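PDB 6OAE: mucin-like protocadherin from Homo sapiens, which probably forms, through an ectodomain whose first two cadherin repeats are seen here, calcium-dependent heterophilic adhesion complexes with CDHR2 on adjacent microvilli. Local coordinates for residues F13-N18 / S89-D95; T43-F47 / K65-A70; T104-E110 / T198-V204. All blocks are in the same frame, centred on the assembly; numbering follows the deposited sequence. Where two conformers were deposited one is given.

Interaction 1: residues F13-N18 / S89-D95. With CA (calcium ion), chain C; CA (calcium ion), chain D; CA (calcium ion), chain E.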
loop_
_atom_site.group_PDB
_atom_site.type_symbol
_atom_site.label_atom_id
_atom_site.label_comp_id
_atom_site.label_asym_id
_atom_site.label_seq_id
_atom_site.Cartn_x
_atom_site.Cartn_y
_atom_site.Cartn_z
ATOM N N PHE A 13 17.456 13.346 1.192
ATOM C CA PHE A 13 16.921 12.928 2.510
ATOM C C PHE A 13 15.949 11.793 2.280
ATOM O O PHE A 13 15.205 11.820 1.273
ATOM C CB PHE A 13 16.268 14.116 3.221
ATOM C CG PHE A 13 17.237 15.241 3.440
ATOM C CD1 PHE A 13 17.488 16.168 2.434
ATOM C CD2 PHE A 13 17.952 15.340 4.629
ATOM C CE1 PHE A 13 18.407 17.182 2.629
ATOM C CE2 PHE A 13 18.873 16.350 4.824
ATOM C CZ PHE A 13 19.109 17.270 3.824
ATOM N N GLU A 14 15.943 10.830 3.191
ATOM C CA GLU A 14 14.957 9.745 3.207
ATOM C C GLU A 14 14.098 9.977 4.429
ATOM O O GLU A 14 14.680 10.145 5.495
ATOM C CB GLU A 14 15.643 8.388 3.223
ATOM C CG GLU A 14 16.080 7.952 1.849
ATOM C CD GLU A 14 16.496 6.501 1.792
ATOM O OE1 GLU A 14 16.635 5.883 2.874
ATOM O OE2 GLU A 14 16.656 6.001 0.672
ATOM N N VAL A 15 12.776 10.036 4.246
ATOM C CA VAL A 15 11.800 10.279 5.344
ATOM C C VAL A 15 10.712 9.216 5.216
ATOM O O VAL A 15 10.116 9.130 4.167
ATOM C CB VAL A 15 11.223 11.708 5.306
ATOM C CG1 VAL A 15 10.227 11.940 6.432
ATOM C CG2 VAL A 15 12.328 12.770 5.357
ATOM N N GLU A 16 10.478 8.441 6.268
ATOM C CA GLU A 16 9.363 7.465 6.290
ATOM C C GLU A 16 8.060 8.247 6.261
ATOM O O GLU A 16 7.949 9.246 6.987
ATOM C CB GLU A 16 9.378 6.583 7.530
ATOM C CG GLU A 16 10.623 5.748 7.635
ATOM C CD GLU A 16 10.454 4.459 8.420
ATOM O OE1 GLU A 16 9.505 4.357 9.245
ATOM O OE2 GLU A 16 11.265 3.567 8.193
ATOM N N GLU A 17 7.108 7.810 5.447
ATOM C CA GLU A 17 5.790 8.482 5.394
ATOM C C GLU A 17 5.193 8.460 6.795
ATOM O O GLU A 17 5.557 7.561 7.592
ATOM C CB GLU A 17 4.870 7.845 4.372
ATOM C CG GLU A 17 4.582 6.381 4.619
ATOM C CD GLU A 17 3.401 5.878 3.819
ATOM O OE1 GLU A 17 3.351 4.666 3.562
ATOM O OE2 GLU A 17 2.545 6.695 3.468
ATOM N N ASN A 18 4.343 9.446 7.094
ATOM C CA ASN A 18 3.647 9.618 8.393
ATOM C C ASN A 18 4.623 10.091 9.481
ATOM O O ASN A 18 4.193 10.162 10.616
ATOM C CB ASN A 18 2.874 8.356 8.797
ATOM C CG ASN A 18 1.956 7.906 7.682
ATOM O OD1 ASN A 18 1.410 8.738 6.957
ATOM N ND2 ASN A 18 1.790 6.600 7.526
ATOM N N SER A 89 13.124 11.803 -0.519
ATOM C CA SER A 89 12.618 10.497 -0.951
ATOM C C SER A 89 11.746 9.956 0.186
ATOM O O SER A 89 12.285 9.698 1.269
ATOM C CB SER A 89 13.742 9.596 -1.296
ATOM O OG SER A 89 13.239 8.319 -1.614
ATOM N N VAL A 90 10.446 9.795 -0.053
ATOM C CA VAL A 90 9.485 9.297 0.963
ATOM C C VAL A 90 9.478 7.767 0.906
ATOM O O VAL A 90 9.315 7.217 -0.193
ATOM C CB VAL A 90 8.080 9.873 0.743
ATOM C CG1 VAL A 90 7.121 9.369 1.810
ATOM C CG2 VAL A 90 8.101 11.393 0.699
ATOM N N LEU A 91 9.615 7.115 2.056
ATOM C CA LEU A 91 9.693 5.642 2.161
ATOM C C LEU A 91 8.309 5.110 2.517
ATOM O O LEU A 91 7.652 5.657 3.439
ATOM C CB LEU A 91 10.708 5.218 3.221
ATOM C CG LEU A 91 12.133 5.725 3.027
ATOM C CD1 LEU A 91 13.040 5.175 4.119
ATOM C CD2 LEU A 91 12.669 5.384 1.642
ATOM N N ASP A 92 7.898 4.067 1.815
ATOM C CA ASP A 92 6.584 3.426 2.036
ATOM C C ASP A 92 6.590 2.719 3.392
ATOM O O ASP A 92 7.620 2.074 3.772
ATOM C CB ASP A 92 6.223 2.466 0.901
ATOM C CG ASP A 92 4.861 1.832 1.112
ATOM O OD1 ASP A 92 3.914 2.568 1.570
ATOM O OD2 ASP A 92 4.753 0.601 0.869
ATOM N N VAL A 93 5.480 2.852 4.097
ATOM C CA VAL A 93 5.149 2.154 5.364
ATOM C C VAL A 93 3.894 1.317 5.074
ATOM O O VAL A 93 3.062 1.741 4.222
ATOM C CB VAL A 93 4.943 3.182 6.495
ATOM C CG1 VAL A 93 4.243 2.591 7.720
ATOM C CG2 VAL A 93 6.269 3.838 6.891
ATOM N N ASN A 94 3.760 0.171 5.729
ATOM C CA ASN A 94 2.523 -0.647 5.656
ATOM C C ASN A 94 1.478 0.063 6.522
ATOM O O ASN A 94 1.330 -0.302 7.708
ATOM C CB ASN A 94 2.800 -2.109 6.055
ATOM C CG ASN A 94 1.553 -2.963 5.972
ATOM O OD1 ASN A 94 0.548 -2.510 5.438
ATOM N ND2 ASN A 94 1.609 -4.180 6.501
ATOM N N ASP A 95 0.794 1.070 5.969
ATOM C CA ASP A 95 -0.132 1.951 6.728
ATOM C C ASP A 95 -1.586 1.803 6.235
ATOM O O ASP A 95 -2.455 2.553 6.744
ATOM C CB ASP A 95 0.346 3.414 6.700
ATOM C CG ASP A 95 0.413 4.088 5.342
ATOM O OD1 ASP A 95 0.542 3.380 4.327
ATOM O OD2 ASP A 95 0.352 5.366 5.298
HETATM CA CA CA C . 1.980 3.037 2.574
HETATM CA CA CA D . 0.189 6.536 3.421
HETATM CA CA CA E . -0.996 -2.795 3.670
HETATM O O HOH W 1 15.415 6.688 -1.391
HETATM O O HOH W 2 -0.270 8.377 4.903
#
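E17 lays its side chain along the chain leaving strand 79-91: its CB packs on V90 (CB to CG1 3.7 Å), and beyond it the carboxylate bridges two calcium ions. E17 OE1 binds the calcium of chain C at 2.4 Å and E17 OE2 that of chain D at 2.4 Å. With chi1 at p the side chain, which starts sideways, swings inward so that OE1 also accepts a hydrogen bond from V93 N (2.8 Å). The first ion is further held by D92 OD1 (2.2 Å), V93 O (2.4 Å) and D95 OD1 (2.3 Å); D95 OD2 reaches the second at 2.2 Å. This is the calcium-binding linker between cadherin repeats: E63 binds both ions, D61 completes the chain D site, and D131, from EC2, the chain C site. N94 turns away to a third calcium (OD1 2.4 Å).

Upstream, the two strands run parallel, E14 beside S89 and E16 beside L91. Their ladder runs S89 N to F13 O (2.7 Å), V15 N to S89 O, L91 N to V15 O and E17 N to L91 O (each 3.0 Å). V15 and V90, branched and apolar, fill the buried face; E14, S89, E16 and L91 share the other, where a water links E14 OE2 to S89 OG. N18 ND2 donates to D95 OD2 (2.9 Å), while its OD1 accepts from a water on the second calcium. Carboxylate oxygens as close as E17 OE1 and D92 OD1 (2.9 Å) would repel without the metal, which suggests that this end of the contact probably needs bound calcium to hold its shape.

Interaction 2: residues T43-F47 / K65-A70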
loop_
_atom_site.group_PDB
_atom_site.type_symbol
_atom_site.label_atom_id
_atom_site.label_comp_id
_atom_site.label_asym_id
_atom_site.label_seq_id
_atom_site.Cartn_x
_atom_site.Cartn_y
_atom_site.Cartn_z
ATOM N N THR A 43 8.091 21.403 -4.987
ATOM C CA THR A 43 6.810 20.735 -4.682
ATOM C C THR A 43 5.958 21.715 -3.881
ATOM O O THR A 43 6.408 22.236 -2.861
ATOM C CB THR A 43 6.994 19.442 -3.880
ATOM O OG1 THR A 43 7.887 18.581 -4.584
ATOM C CG2 THR A 43 5.669 18.754 -3.626
ATOM N N PRO A 44 4.724 22.023 -4.330
ATOM C CA PRO A 44 3.863 22.952 -3.606
ATOM C C PRO A 44 3.525 22.463 -2.186
ATOM O O PRO A 44 3.343 21.289 -2.034
ATOM C CB PRO A 44 2.579 23.012 -4.463
ATOM C CG PRO A 44 2.982 22.504 -5.830
ATOM C CD PRO A 44 4.114 21.531 -5.574
ATOM N N PHE A 45 3.471 23.372 -1.209
ATOM C CA PHE A 45 2.928 23.119 0.148
ATOM C C PHE A 45 3.670 21.976 0.833
ATOM O O PHE A 45 2.999 21.024 1.400
ATOM C CB PHE A 45 1.460 22.721 0.068
ATOM C CG PHE A 45 0.569 23.773 -0.518
ATOM C CD1 PHE A 45 0.155 24.838 0.255
ATOM C CD2 PHE A 45 0.116 23.674 -1.820
ATOM C CE1 PHE A 45 -0.683 25.805 -0.279
ATOM C CE2 PHE A 45 -0.713 24.646 -2.349
ATOM C CZ PHE A 45 -1.111 25.708 -1.581
ATOM N N ALA A 46 4.991 22.022 0.774
ATOM C CA ALA A 46 5.860 20.960 1.328
ATOM C C ALA A 46 6.962 21.582 2.187
ATOM O O ALA A 46 7.174 21.089 3.308
ATOM C CB ALA A 46 6.407 20.106 0.211
ATOM N N PHE A 47 7.621 22.644 1.715
ATOM C CA PHE A 47 8.844 23.165 2.351
ATOM C C PHE A 47 8.662 24.599 2.803
ATOM O O PHE A 47 7.802 25.320 2.265
ATOM C CB PHE A 47 10.005 23.098 1.353
ATOM C CG PHE A 47 10.405 21.710 0.931
ATOM C CD1 PHE A 47 11.231 20.932 1.743
ATOM C CD2 PHE A 47 9.955 21.169 -0.261
ATOM C CE1 PHE A 47 11.601 19.654 1.356
ATOM C CE2 PHE A 47 10.321 19.894 -0.649
ATOM C CZ PHE A 47 11.151 19.134 0.157
ATOM N N LYS A 65 2.351 11.195 -2.739
ATOM C CA LYS A 65 3.556 11.670 -3.468
ATOM C C LYS A 65 4.805 11.118 -2.782
ATOM O O LYS A 65 4.940 11.344 -1.567
ATOM C CB LYS A 65 3.537 13.202 -3.500
ATOM C CG LYS A 65 4.440 13.857 -4.531
ATOM C CD LYS A 65 4.449 15.367 -4.432
ATOM C CE LYS A 65 3.125 16.018 -4.785
ATOM N NZ LYS A 65 2.845 15.935 -6.238
ATOM N N SER A 66 5.671 10.424 -3.528
ATOM C CA SER A 66 6.845 9.675 -3.001
ATOM C C SER A 66 8.140 10.494 -3.102
ATOM O O SER A 66 9.162 10.057 -2.545
ATOM C CB SER A 66 6.984 8.363 -3.721
ATOM O OG SER A 66 7.342 8.573 -5.074
ATOM N N LEU A 67 8.123 11.624 -3.808
ATOM C CA LEU A 67 9.332 12.459 -4.007
ATOM C C LEU A 67 8.943 13.923 -3.881
ATOM O O LEU A 67 8.020 14.372 -4.595
ATOM C CB LEU A 67 9.931 12.144 -5.376
ATOM C CG LEU A 67 11.245 12.844 -5.693
ATOM C CD1 LEU A 67 12.413 12.152 -4.985
ATOM C CD2 LEU A 67 11.458 12.887 -7.206
ATOM N N LEU A 68 9.607 14.635 -2.974
ATOM C CA LEU A 68 9.368 16.073 -2.721
ATOM C C LEU A 68 10.654 16.781 -3.123
ATOM O O LEU A 68 11.725 16.279 -2.750
ATOM C CB LEU A 68 9.008 16.294 -1.248
ATOM C CG LEU A 68 7.971 15.329 -0.663
ATOM C CD1 LEU A 68 7.757 15.598 0.826
ATOM C CD2 LEU A 68 6.663 15.425 -1.410
ATOM N N GLU A 69 10.539 17.877 -3.864
ATOM C CA GLU A 69 11.675 18.647 -4.400
ATOM C C GLU A 69 11.595 20.080 -3.882
ATOM O O GLU A 69 10.522 20.668 -3.922
ATOM C CB GLU A 69 11.634 18.563 -5.933
ATOM C CG GLU A 69 12.580 19.518 -6.634
ATOM C CD GLU A 69 12.834 19.177 -8.094
ATOM O OE1 GLU A 69 13.981 19.377 -8.555
ATOM O OE2 GLU A 69 11.890 18.705 -8.764
ATOM N N ALA A 70 12.716 20.612 -3.423
ATOM C CA ALA A 70 12.875 22.021 -3.040
ATOM C C ALA A 70 13.871 22.633 -4.011
ATOM O O ALA A 70 14.974 22.053 -4.162
ATOM C CB ALA A 70 13.351 22.152 -1.623
#
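T43 adopts the m rotamer (chi1 -55°), which sets its hydroxyl against the backbone of strand 67-76. T43 OG1 accepts from E69 N at 2.8 Å, and T43 N donates to E69 O, also at 2.8 Å, engaging both the backbone NH and the backbone carbonyl of E69. Threonine suits the spot because its methyl serves too: CG2 rests on K65 CD (3.7 Å). T43 lies in the loop that joins strands 35-38 and 47-50 of the EC1 cadherin β-sandwich, and the loop's return carries F47 into the interior. At chi1 -65° and chi2 -81° the F47 ring turns a face to A70, whose CB stands 3.8 Å from the ring centroid, 11° off the normal, in a CH-pi contact; the small alanine allows so close an approach. L68, chi1 m and chi2 t, meets the ring with CB, 3.8 Å from F47 CZ, and L54, L56 and V88 enclose the same core. E69, its chi1 t, sends its carboxylate outward to a salt bridge with R85.

Interaction 3: residues T104-E110 / T198-V204; sequences TKEIRVE and TLVLNVV
Strand 104-110 pairs in parallel with strand 198-204 at the edge of a sheet in the EC2 cadherin β-sandwich, joining the repeat's first strand to its last. Both backbones are extended, and their axes cross at -32° with a closest approach of 4.5 Å. The register is unbroken: T104 is opposite T198 (CA-CA 4.4 Å), K105 opposite L199 (CA-CA 5.2 Å), and so on to E110 opposite V204 (CA-CA 4.9 Å).

T104 (m) brings OG1 to 3.5 Å from T198 CB, pairing two threonines on the exposed face. K105 N donates a hydrogen bond to T198 O (3.1 Å) and K105 O accepts one from V200 N (2.8 Å). Its side chain (chi1 t) leads away, and NZ makes a hydrogen bond to Q124 O. E106 (m) returns to the T104 face, CG 3.8 Å from V200 CB. I107 (m, chi2 p) points inward, CB 4.2 Å from L201 CD1; I107 N donates to V200 O (2.8 Å) and I107 O accepts from N202 N (2.9 Å). R108 (m) lays CB 3.9 Å from V204 CG1, its long chain suited to the solvent side. V109 (t), compact and buried, fits CG2 3.5 Å from L201 CD1 (L201 m, m). V109 N donates to N202 O (2.9 Å). V109 O accepts from V204 N (2.9 Å). E110 (m) finishes the strand on the exposed face, its CG 3.7 Å from CG2 of V204 (m).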
loop_
_atom_site.group_PDB
_atom_site.type_symbol
_atom_site.label_atom_id
_atom_site.label_comp_id
_atom_site.label_asym_id
_atom_site.label_seq_id
_atom_site.Cartn_x
_atom_site.Cartn_y
_atom_site.Cartn_z
ATOM N N THR A 104 -20.126 -10.886 2.976
ATOM C CA THR A 104 -20.609 -12.279 2.808
ATOM C C THR A 104 -21.202 -12.382 1.408
ATOM O O THR A 104 -21.960 -11.461 1.019
ATOM C CB THR A 104 -21.659 -12.707 3.837
ATOM O OG1 THR A 104 -21.178 -12.571 5.179
ATOM C CG2 THR A 104 -22.086 -14.145 3.619
ATOM N N LYS A 105 -20.883 -13.462 0.707
ATOM C CA LYS A 105 -21.154 -13.643 -0.739
ATOM C C LYS A 105 -21.508 -15.112 -1.001
ATOM O O LYS A 105 -20.825 -15.979 -0.406
ATOM C CB LYS A 105 -19.880 -13.242 -1.486
ATOM C CG LYS A 105 -19.955 -13.228 -2.996
ATOM C CD LYS A 105 -18.611 -13.466 -3.676
ATOM C CE LYS A 105 -17.682 -12.276 -3.650
ATOM N NZ LYS A 105 -17.591 -11.579 -4.958
ATOM N N GLU A 106 -22.498 -15.368 -1.869
ATOM C CA GLU A 106 -22.939 -16.739 -2.236
ATOM C C GLU A 106 -22.582 -17.028 -3.703
ATOM O O GLU A 106 -22.691 -16.115 -4.529
ATOM C CB GLU A 106 -24.435 -16.876 -1.942
ATOM C CG GLU A 106 -24.800 -16.357 -0.559
ATOM C CD GLU A 106 -26.020 -16.990 0.081
ATOM O OE1 GLU A 106 -26.759 -17.703 -0.637
ATOM O OE2 GLU A 106 -26.227 -16.773 1.299
ATOM N N ILE A 107 -22.164 -18.264 -3.985
ATOM C CA ILE A 107 -21.897 -18.763 -5.362
ATOM C C ILE A 107 -22.664 -20.080 -5.514
ATOM O O ILE A 107 -22.513 -20.942 -4.635
ATOM C CB ILE A 107 -20.393 -18.966 -5.639
ATOM C CG1 ILE A 107 -19.595 -17.649 -5.609
ATOM C CG2 ILE A 107 -20.207 -19.699 -6.973
ATOM C CD1 ILE A 107 -19.342 -17.070 -4.229
ATOM N N ARG A 108 -23.422 -20.233 -6.591
ATOM C CA ARG A 108 -24.106 -21.507 -6.908
ATOM C C ARG A 108 -23.192 -22.322 -7.828
ATOM O O ARG A 108 -22.614 -21.753 -8.786
ATOM C CB ARG A 108 -25.525 -21.197 -7.387
ATOM C CG ARG A 108 -26.397 -20.817 -6.199
ATOM C CD ARG A 108 -27.653 -20.082 -6.513
ATOM N NE ARG A 108 -27.425 -18.859 -7.240
ATOM C CZ ARG A 108 -26.916 -17.729 -6.746
ATOM N NH1 ARG A 108 -26.540 -17.625 -5.475
ATOM N NH2 ARG A 108 -26.787 -16.685 -7.550
ATOM N N VAL A 109 -23.049 -23.611 -7.538
ATOM C CA VAL A 109 -22.136 -24.529 -8.275
ATOM C C VAL A 109 -22.929 -25.772 -8.646
ATOM O O VAL A 109 -23.523 -26.398 -7.738
ATOM C CB VAL A 109 -20.903 -24.910 -7.440
ATOM C CG1 VAL A 109 -19.773 -25.404 -8.332
ATOM C CG2 VAL A 109 -20.416 -23.774 -6.564
ATOM N N GLU A 110 -22.929 -26.136 -9.921
ATOM C CA GLU A 110 -23.651 -27.352 -10.375
ATOM C C GLU A 110 -22.996 -28.578 -9.745
ATOM O O GLU A 110 -21.762 -28.635 -9.662
ATOM C CB GLU A 110 -23.698 -27.415 -11.888
ATOM C CG GLU A 110 -24.673 -26.427 -12.460
ATOM C CD GLU A 110 -24.804 -26.558 -13.962
ATOM O OE1 GLU A 110 -25.061 -27.694 -14.431
ATOM O OE2 GLU A 110 -24.631 -25.543 -14.654
ATOM N N THR A 198 -17.015 -13.862 4.211
ATOM C CA THR A 198 -17.669 -15.196 4.227
ATOM C C THR A 198 -17.973 -15.581 2.770
ATOM O O THR A 198 -18.388 -14.701 1.973
ATOM C CB THR A 198 -18.864 -15.196 5.196
ATOM O OG1 THR A 198 -18.394 -15.089 6.547
ATOM C CG2 THR A 198 -19.691 -16.457 5.113
ATOM N N LEU A 199 -17.716 -16.843 2.411
ATOM C CA LEU A 199 -18.057 -17.422 1.096
ATOM C C LEU A 199 -19.051 -18.538 1.355
ATOM O O LEU A 199 -18.758 -19.401 2.186
ATOM C CB LEU A 199 -16.836 -18.019 0.395
ATOM C CG LEU A 199 -15.748 -17.044 -0.023
ATOM C CD1 LEU A 199 -14.600 -17.818 -0.640
ATOM C CD2 LEU A 199 -16.301 -16.021 -0.995
ATOM N N VAL A 200 -20.162 -18.509 0.652
ATOM C CA VAL A 200 -21.210 -19.556 0.739
ATOM C C VAL A 200 -21.251 -20.242 -0.627
ATOM O O VAL A 200 -21.563 -19.555 -1.626
ATOM C CB VAL A 200 -22.554 -18.945 1.143
ATOM C CG1 VAL A 200 -23.648 -19.984 1.131
ATOM C CG2 VAL A 200 -22.468 -18.269 2.508
ATOM N N LEU A 201 -20.943 -21.534 -0.664
ATOM C CA LEU A 201 -21.017 -22.378 -1.877
ATOM C C LEU A 201 -22.306 -23.197 -1.764
ATOM O O LEU A 201 -22.402 -24.014 -0.787
ATOM C CB LEU A 201 -19.780 -23.272 -1.947
ATOM C CG LEU A 201 -18.483 -22.613 -2.440
ATOM C CD1 LEU A 201 -18.549 -22.333 -3.915
ATOM C CD2 LEU A 201 -18.157 -21.333 -1.701
ATOM N N ASN A 202 -23.242 -22.962 -2.678
ATOM C CA ASN A 202 -24.560 -23.642 -2.717
ATOM C C ASN A 202 -24.582 -24.587 -3.922
ATOM O O ASN A 202 -24.488 -24.087 -5.069
ATOM C CB ASN A 202 -25.704 -22.635 -2.755
ATOM C CG ASN A 202 -27.047 -23.302 -2.577
ATOM O OD1 ASN A 202 -27.177 -24.227 -1.776
ATOM N ND2 ASN A 202 -28.047 -22.835 -3.314
ATOM N N VAL A 203 -24.683 -25.889 -3.667
ATOM C CA VAL A 203 -24.672 -26.931 -4.722
ATOM C C VAL A 203 -26.072 -26.941 -5.320
ATOM O O VAL A 203 -27.021 -27.008 -4.551
ATOM C CB VAL A 203 -24.271 -28.313 -4.177
ATOM C CG1 VAL A 203 -24.278 -29.377 -5.261
ATOM C CG2 VAL A 203 -22.919 -28.272 -3.500
ATOM N N VAL A 204 -26.183 -26.856 -6.638
ATOM C CA VAL A 204 -27.497 -26.947 -7.320
ATOM C C VAL A 204 -27.565 -28.361 -7.881
ATOM O O VAL A 204 -26.574 -28.901 -8.364
ATOM C CB VAL A 204 -27.725 -25.828 -8.353
ATOM C CG1 VAL A 204 -27.638 -24.462 -7.684
ATOM C CG2 VAL A 204 -26.787 -25.889 -9.527
#

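In the fold
Interactions 1 and 3 are equivalent in topology: in each repeat the first strand lies parallel to the last at a sheet edge. Interaction 1 runs on into the calcium linker, so ionic coordination joins its backbone ladder, whereas interaction 3, about 42 Å away between centres, relies on main-chain hydrogen bonds and side-chain packing. Interaction 2 instead ties a loop to strand 67-76, and adjoins interaction 1 through the neighbouring strand 79-91, with V90 N 2.8 Å from S66 O in a probable hydrogen bond. Inside lie V15 and V90 in interaction 1, F47, L68 and A70 in interaction 2, V109 and L201 in interaction 3; outside lie E14 and E16, K65, and E106 and R108 respectively.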